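Local coordinates for penicillin-binding protein 2B (Streptococcus pneumoniae, PDB 2WAD), which probably forms peptide cross-links between neighbouring glycan strands of cell-wall peptidoglycan as a transpeptidase of the pneumococcal elongasome, at residues Thr89-Asp92 / Leu93-Ala97; Ser473-Gly476 / Lys477-Thr481; Tyr507-Ala510 / Asn511-Thr514. All blocks are in the same frame, centred on the assembly; numbering follows the deposited sequence.

Interaction 1. Residues Thr89-Asp92 / Leu93-Ala97; sequences TATD and LKEIA. Unlike the reference sequence in segment 93-97: Ile96 (reference Thr).
Lys94 reaches back along the first turn of helix 90-100 and meets Thr91 through a water. Its CB rests near the carbonyl oxygens of Ala90 and Thr91, and CG settles on the former, with Lys94 CG 3.5 Å from Ala90 O. The chain then bends about CG-CD (chi3 -55°), which turns its end toward Thr91, Lys94 CE still 4.5 Å from Thr91 OG1. At the tip, NZ donates to a water 2.7 Å away, and the same water lies 2.7 Å from Thr91 OG1, bridging two residues three apart on the helix. The turn they share begins with a capping box: Thr89, the N-cap, accepts from Asp92 N at OG1 (3.0 Å, 170°), while Asp92 OD2 accepts from Thr89 N, a donor that approaches from above the carboxylate plane rather than within it. The helix start would probably favour the negative charge of Asp92 there. The ladder of backbone bonds follows at once, from Leu93 N to Thr89 O and from Lys94 N to Ala90 O. Glu95 N gives the straightest of the four i to i+4 bonds, reaching Thr91 O at 3.0 Å. Leu93, buried, faces Phe178 and Asn182 of helix 169-182.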
loop_
_atom_site.group_PDB
_atom_site.type_symbol
_atom_site.label_atom_id
_atom_site.label_comp_id
_atom_site.label_asym_id
_atom_site.label_seq_id
_atom_site.Cartn_x
_atom_site.Cartn_y
_atom_site.Cartn_z
ATOM N N THR A 89 -35.118 28.589 -12.400
ATOM C CA THR A 89 -34.617 28.794 -13.756
ATOM C C THR A 89 -33.128 29.136 -13.657
ATOM O O THR A 89 -32.591 29.270 -12.552
ATOM C CB THR A 89 -35.358 29.925 -14.489
ATOM O OG1 THR A 89 -35.286 31.131 -13.718
ATOM C CG2 THR A 89 -36.829 29.567 -14.749
ATOM N N ALA A 90 -32.462 29.265 -14.804
ATOM C CA ALA A 90 -31.061 29.682 -14.824
ATOM C C ALA A 90 -30.973 31.152 -14.376
ATOM O O ALA A 90 -29.989 31.587 -13.778
ATOM C CB ALA A 90 -30.488 29.511 -16.220
ATOM N N THR A 91 -32.025 31.897 -14.692
ATOM C CA THR A 91 -32.172 33.272 -14.275
ATOM C C THR A 91 -32.357 33.433 -12.754
ATOM O O THR A 91 -31.705 34.276 -12.134
ATOM C CB THR A 91 -33.258 33.933 -15.112
ATOM O OG1 THR A 91 -32.842 33.867 -16.483
ATOM C CG2 THR A 91 -33.461 35.403 -14.727
ATOM N N ASP A 92 -33.217 32.618 -12.148
ATOM C CA ASP A 92 -33.286 32.537 -10.689
ATOM C C ASP A 92 -31.909 32.194 -10.080
ATOM O O ASP A 92 -31.553 32.653 -8.987
ATOM C CB ASP A 92 -34.339 31.513 -10.231
ATOM C CG ASP A 92 -35.751 31.823 -10.733
ATOM O OD1 ASP A 92 -36.079 32.994 -10.997
ATOM O OD2 ASP A 92 -36.562 30.883 -10.874
ATOM N N LEU A 93 -31.109 31.401 -10.781
ATOM C CA LEU A 93 -29.763 31.106 -10.281
ATOM C C LEU A 93 -28.804 32.301 -10.312
ATOM O O LEU A 93 -28.024 32.513 -9.381
ATOM C CB LEU A 93 -29.153 29.899 -10.997
ATOM C CG LEU A 93 -29.246 28.511 -10.340
ATOM C CD1 LEU A 93 -30.370 28.375 -9.337
ATOM C CD2 LEU A 93 -29.317 27.383 -11.374
ATOM N N LYS A 94 -28.852 33.063 -11.399
ATOM C CA LYS A 94 -28.028 34.246 -11.558
ATOM C C LYS A 94 -28.400 35.296 -10.510
ATOM O O LYS A 94 -27.509 35.941 -9.970
ATOM C CB LYS A 94 -28.200 34.830 -12.965
ATOM C CG LYS A 94 -27.519 34.012 -14.054
ATOM C CD LYS A 94 -27.373 34.835 -15.325
ATOM C CE LYS A 94 -28.708 35.375 -15.778
ATOM N NZ LYS A 94 -28.677 35.855 -17.184
ATOM N N GLU A 95 -29.693 35.463 -10.222
ATOM C CA GLU A 95 -30.116 36.400 -9.178
ATOM C C GLU A 95 -29.605 35.995 -7.800
ATOM O O GLU A 95 -29.187 36.855 -7.025
ATOM C CB GLU A 95 -31.636 36.596 -9.128
ATOM C CG GLU A 95 -32.307 37.003 -10.435
ATOM C CD GLU A 95 -31.915 38.385 -10.934
ATOM O OE1 GLU A 95 -31.630 39.269 -10.105
ATOM O OE2 GLU A 95 -31.913 38.599 -12.165
ATOM N N ILE A 96 -29.610 34.696 -7.503
ATOM C CA ILE A 96 -29.059 34.196 -6.251
ATOM C C ILE A 96 -27.529 34.341 -6.167
ATOM O O ILE A 96 -26.980 34.660 -5.094
ATOM C CB ILE A 96 -29.508 32.749 -5.998
ATOM C CG1 ILE A 96 -31.005 32.720 -5.714
ATOM C CG2 ILE A 96 -28.723 32.080 -4.860
ATOM C CD1 ILE A 96 -31.556 31.301 -5.767
ATOM N N ALA A 97 -26.848 34.115 -7.291
ATOM C CA ALA A 97 -25.382 34.190 -7.324
ATOM C C ALA A 97 -24.922 35.599 -6.977
ATOM O O ALA A 97 -24.041 35.754 -6.148
ATOM C CB ALA A 97 -24.843 33.798 -8.689
HETATM O O HOH W 1 -31.315 35.786 -17.529
#

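Interaction 2. Residues Ser473-Gly476 / Lys477-Thr481; sequences SAMG and KLRST. Unlike the reference sequence in segment 473-476: Gly476 (reference Glu).
Met475 and Arg479, one helical turn apart, supply most of the side-chain packing, and the two chains run across each other at a slant. Met475 CG lies over one face of the Arg479 guanidinium, 3.7 Å above its plane and displaced toward the rim, nearest to Arg479 NH1 at 3.9 Å. Further out, the thioether follows the arginine: SD is 4.0 Å from Arg479 NE, and CE comes close to NH2 and CZ. Two bends in the methionine, at chi2 (63°) and chi3, turn its end back toward the arginine, whose own chain is extended from CG to NE. Lys477 makes lighter contacts with oxygen atoms: Lys477 CG is 3.5 Å from Ser473 O, and CE passes Ser473 OG at 3.9 Å.

The hydrogen bonding between the segments is that of a regular alpha helix. Lys477, Leu478, Arg479 and Ser480 each donate from N to the carbonyl four residues back; Leu478 N to Ala474 O (3.0 Å, 169°) is the straightest.

The charge of Arg479 is met outside the segments, where NH2 forms a salt bridge with Asp521 and also donates to Pro504 O, which helps to fix the guanidinium beneath the methionine.

Within the transpeptidase domain, helix 471-484 touches two others: Ala474 and Met475 pack on Phe512 of helix 509-515, while Leu478 meets Thr392 of helix 389-398 and Thr481 bonds to Ser395 and Glu398.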
loop_
_atom_site.group_PDB
_atom_site.type_symbol
_atom_site.label_atom_id
_atom_site.label_comp_id
_atom_site.label_asym_id
_atom_site.label_seq_id
_atom_site.Cartn_x
_atom_site.Cartn_y
_atom_site.Cartn_z
ATOM N N SER A 473 12.674 -24.581 -19.031
ATOM C CA SER A 473 11.938 -25.495 -18.168
ATOM C C SER A 473 12.463 -25.374 -16.726
ATOM O O SER A 473 11.683 -25.206 -15.777
ATOM C CB SER A 473 12.153 -26.899 -18.733
ATOM O OG SER A 473 11.833 -27.915 -17.813
ATOM N N ALA A 474 13.786 -25.428 -16.591
ATOM C CA ALA A 474 14.479 -25.344 -15.312
ATOM C C ALA A 474 14.271 -24.017 -14.570
ATOM O O ALA A 474 13.868 -24.021 -13.411
ATOM C CB ALA A 474 15.943 -25.635 -15.489
ATOM N N MET A 475 14.493 -22.898 -15.257
ATOM C CA MET A 475 14.236 -21.570 -14.697
ATOM C C MET A 475 12.776 -21.429 -14.263
ATOM O O MET A 475 12.469 -20.820 -13.238
ATOM C CB MET A 475 14.647 -20.475 -15.689
ATOM C CG MET A 475 14.522 -19.055 -15.124
ATOM S SD MET A 475 15.592 -18.711 -13.702
ATOM C CE MET A 475 16.674 -17.461 -14.412
ATOM N N GLY A 476 11.861 -22.046 -15.007
ATOM C CA GLY A 476 10.449 -22.017 -14.615
ATOM C C GLY A 476 10.157 -22.774 -13.332
ATOM O O GLY A 476 9.332 -22.356 -12.507
ATOM N N LYS A 477 10.813 -23.917 -13.165
ATOM C CA LYS A 477 10.591 -24.732 -11.977
ATOM C C LYS A 477 11.167 -24.086 -10.716
ATOM O O LYS A 477 10.562 -24.178 -9.644
ATOM C CB LYS A 477 11.195 -26.118 -12.157
ATOM C CG LYS A 477 10.422 -27.045 -13.078
ATOM C CD LYS A 477 11.220 -28.325 -13.324
ATOM C CE LYS A 477 10.532 -29.209 -14.369
ATOM N NZ LYS A 477 11.022 -30.620 -14.330
ATOM N N LEU A 478 12.348 -23.479 -10.854
ATOM C CA LEU A 478 12.984 -22.735 -9.773
ATOM C C LEU A 478 12.098 -21.569 -9.352
ATOM O O LEU A 478 11.785 -21.444 -8.163
ATOM C CB LEU A 478 14.384 -22.230 -10.199
ATOM C CG LEU A 478 15.217 -21.507 -9.123
ATOM C CD1 LEU A 478 15.711 -22.485 -8.018
ATOM C CD2 LEU A 478 16.409 -20.754 -9.720
ATOM N N ARG A 479 11.701 -20.729 -10.317
ATOM C CA ARG A 479 10.893 -19.546 -10.035
ATOM C C ARG A 479 9.504 -19.899 -9.505
ATOM O O ARG A 479 8.865 -19.135 -8.752
ATOM C CB ARG A 479 10.776 -18.628 -11.254
ATOM C CG ARG A 479 12.058 -17.919 -11.705
ATOM C CD ARG A 479 11.790 -17.022 -12.920
ATOM N NE ARG A 479 12.782 -15.952 -13.049
ATOM C CZ ARG A 479 13.105 -15.335 -14.181
ATOM N NH1 ARG A 479 12.505 -15.667 -15.326
ATOM N NH2 ARG A 479 14.020 -14.371 -14.174
ATOM N N SER A 480 9.043 -21.088 -9.867
ATOM C CA SER A 480 7.767 -21.559 -9.335
ATOM C C SER A 480 7.860 -21.892 -7.856
ATOM O O SER A 480 6.998 -21.488 -7.056
ATOM C CB SER A 480 7.201 -22.714 -10.184
ATOM O OG SER A 480 6.264 -23.491 -9.459
ATOM N N THR A 481 8.885 -22.646 -7.475
ATOM C CA THR A 481 9.151 -22.798 -6.040
ATOM C C THR A 481 9.337 -21.468 -5.311
ATOM O O THR A 481 8.738 -21.249 -4.269
ATOM C CB THR A 481 10.390 -23.668 -5.771
ATOM O OG1 THR A 481 10.293 -24.862 -6.559
ATOM C CG2 THR A 481 10.456 -24.021 -4.282
#

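Interaction 3. Residues Tyr507-Ala510 / Asn511-Thr514; sequences YNFA and NFIT. Unlike the reference sequence in segment 507-510: Asn508 (reference Ser). Unlike the reference sequence in segment 511-514: Phe512 (reference Tyr).
An asparagine N-cap opens helix 509-515 of the transpeptidase domain, with Asn508 accepting from Asn511 N at its side-chain OD1 (2.9 Å, 160°). The donor lies nearly in line with the amide C=O. Asn508 CG stands between its own backbone N and carbonyl carbon (chi1 60°), a torsion that folds the amide forward over the first turn. Asn511 CB packs against Asn508 O at 3.3 Å. Beyond the cap the helical ladder takes over, Phe512 N donating to Asn508 O and Ile513 N to Phe509 O (3.1 Å, 175°).

The same first turn carries a CH-pi contact: Ile513 CG1 lies over one face of the Phe509 ring, 3.9 Å from its centroid and displaced toward the rim, with CZ the nearest ring atom at 3.6 Å. Phe509 CD1 and Phe512 CD2 approach more loosely, at 4.5 Å. Phe509 also meets Phe415 edge-to-face, while Ile513 packs on Val449 of helix 445-455. At the far end of the turn Thr514 N bonds to Ala510 O at 3.0 Å, and the Thr514 side chain is about 11 Å from that of Ser386, inferred to form the acyl-ester intermediate.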
loop_
_atom_site.group_PDB
_atom_site.type_symbol
_atom_site.label_atom_id
_atom_site.label_comp_id
_atom_site.label_asym_id
_atom_site.label_seq_id
_atom_site.Cartn_x
_atom_site.Cartn_y
_atom_site.Cartn_z
ATOM N N TYR A 507 16.734 -14.318 -20.235
ATOM C CA TYR A 507 17.833 -14.725 -19.350
ATOM C C TYR A 507 18.627 -15.852 -19.987
ATOM O O TYR A 507 18.099 -16.562 -20.835
ATOM C CB TYR A 507 17.293 -15.224 -17.997
ATOM C CG TYR A 507 16.252 -16.292 -18.203
ATOM C CD1 TYR A 507 14.904 -15.965 -18.365
ATOM C CD2 TYR A 507 16.623 -17.628 -18.295
ATOM C CE1 TYR A 507 13.953 -16.953 -18.597
ATOM C CE2 TYR A 507 15.683 -18.614 -18.528
ATOM C CZ TYR A 507 14.357 -18.266 -18.699
ATOM O OH TYR A 507 13.433 -19.257 -18.941
ATOM N N ASN A 508 19.871 -16.045 -19.544
ATOM C CA ASN A 508 20.688 -17.170 -19.973
ATOM C C ASN A 508 21.049 -18.142 -18.840
ATOM O O ASN A 508 20.587 -18.008 -17.712
ATOM C CB ASN A 508 21.989 -16.650 -20.599
ATOM C CG ASN A 508 22.813 -15.824 -19.625
ATOM O OD1 ASN A 508 22.840 -16.099 -18.429
ATOM N ND2 ASN A 508 23.480 -14.799 -20.133
ATOM N N PHE A 509 21.905 -19.114 -19.148
ATOM C CA PHE A 509 22.294 -20.144 -18.187
ATOM C C PHE A 509 22.993 -19.602 -16.950
ATOM O O PHE A 509 22.754 -20.101 -15.846
ATOM C CB PHE A 509 23.162 -21.215 -18.859
ATOM C CG PHE A 509 23.758 -22.217 -17.905
ATOM C CD1 PHE A 509 22.991 -23.234 -17.387
ATOM C CD2 PHE A 509 25.096 -22.144 -17.547
ATOM C CE1 PHE A 509 23.545 -24.151 -16.498
ATOM C CE2 PHE A 509 25.669 -23.053 -16.671
ATOM C CZ PHE A 509 24.892 -24.067 -16.141
ATOM N N ALA A 510 23.885 -18.628 -17.131
ATOM C CA ALA A 510 24.582 -18.021 -15.997
ATOM C C ALA A 510 23.593 -17.337 -15.046
ATOM O O ALA A 510 23.765 -17.401 -13.817
ATOM C CB ALA A 510 25.704 -17.042 -16.470
ATOM N N ASN A 511 22.552 -16.716 -15.604
ATOM C CA ASN A 511 21.489 -16.105 -14.813
ATOM C C ASN A 511 20.685 -17.102 -13.957
ATOM O O ASN A 511 20.389 -16.835 -12.793
ATOM C CB ASN A 511 20.504 -15.340 -15.711
ATOM C CG ASN A 511 21.146 -14.181 -16.486
ATOM O OD1 ASN A 511 22.160 -13.571 -16.085
ATOM N ND2 ASN A 511 20.518 -13.866 -17.615
ATOM N N PHE A 512 20.302 -18.230 -14.553
ATOM C CA PHE A 512 19.622 -19.312 -13.854
ATOM C C PHE A 512 20.445 -19.754 -12.650
ATOM O O PHE A 512 19.928 -19.827 -11.538
ATOM C CB PHE A 512 19.400 -20.488 -14.828
ATOM C CG PHE A 512 19.020 -21.797 -14.164
ATOM C CD1 PHE A 512 17.803 -21.956 -13.520
ATOM C CD2 PHE A 512 19.889 -22.877 -14.197
ATOM C CE1 PHE A 512 17.452 -23.164 -12.934
ATOM C CE2 PHE A 512 19.549 -24.081 -13.612
ATOM C CZ PHE A 512 18.343 -24.236 -12.965
ATOM N N ILE A 513 21.724 -20.053 -12.881
ATOM C CA ILE A 513 22.659 -20.434 -11.832
ATOM C C ILE A 513 22.735 -19.374 -10.717
ATOM O O ILE A 513 22.574 -19.721 -9.549
ATOM C CB ILE A 513 24.051 -20.731 -12.411
ATOM C CG1 ILE A 513 24.018 -22.013 -13.260
ATOM C CG2 ILE A 513 25.078 -20.864 -11.292
ATOM C CD1 ILE A 513 23.447 -23.266 -12.522
ATOM N N THR A 514 22.952 -18.102 -11.052
ATOM C CA THR A 514 22.997 -17.060 -10.024
ATOM C C THR A 514 21.660 -16.882 -9.298
ATOM O O THR A 514 21.649 -16.493 -8.125
ATOM C CB THR A 514 23.461 -15.674 -10.541
ATOM O OG1 THR A 514 22.664 -15.278 -11.670
ATOM C CG2 THR A 514 24.972 -15.695 -10.925
#

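Interactions 2 and 3 belong together, whereas interaction 1 stands alone, its centre about 70 Å from that of interaction 2, in the part of the chain assigned to the dimerisation domain. All three join residues three or four apart along a helix, and each mixes buried and exposed side chains. Interactions 1 and 3 start helices, so each spends a polar side chain on capping: a reciprocal threonine-aspartate pair in one, an asparagine accepting from Asn511 N in the other. Interaction 2 lies within its helix and relies on thioether-guanidinium packing instead. Helices 471-484 and 509-515, consecutive in the chain, press together: Met475 CE is 3.5 Å from Phe512 CA, and Met475 CB equally near Tyr507 CE2.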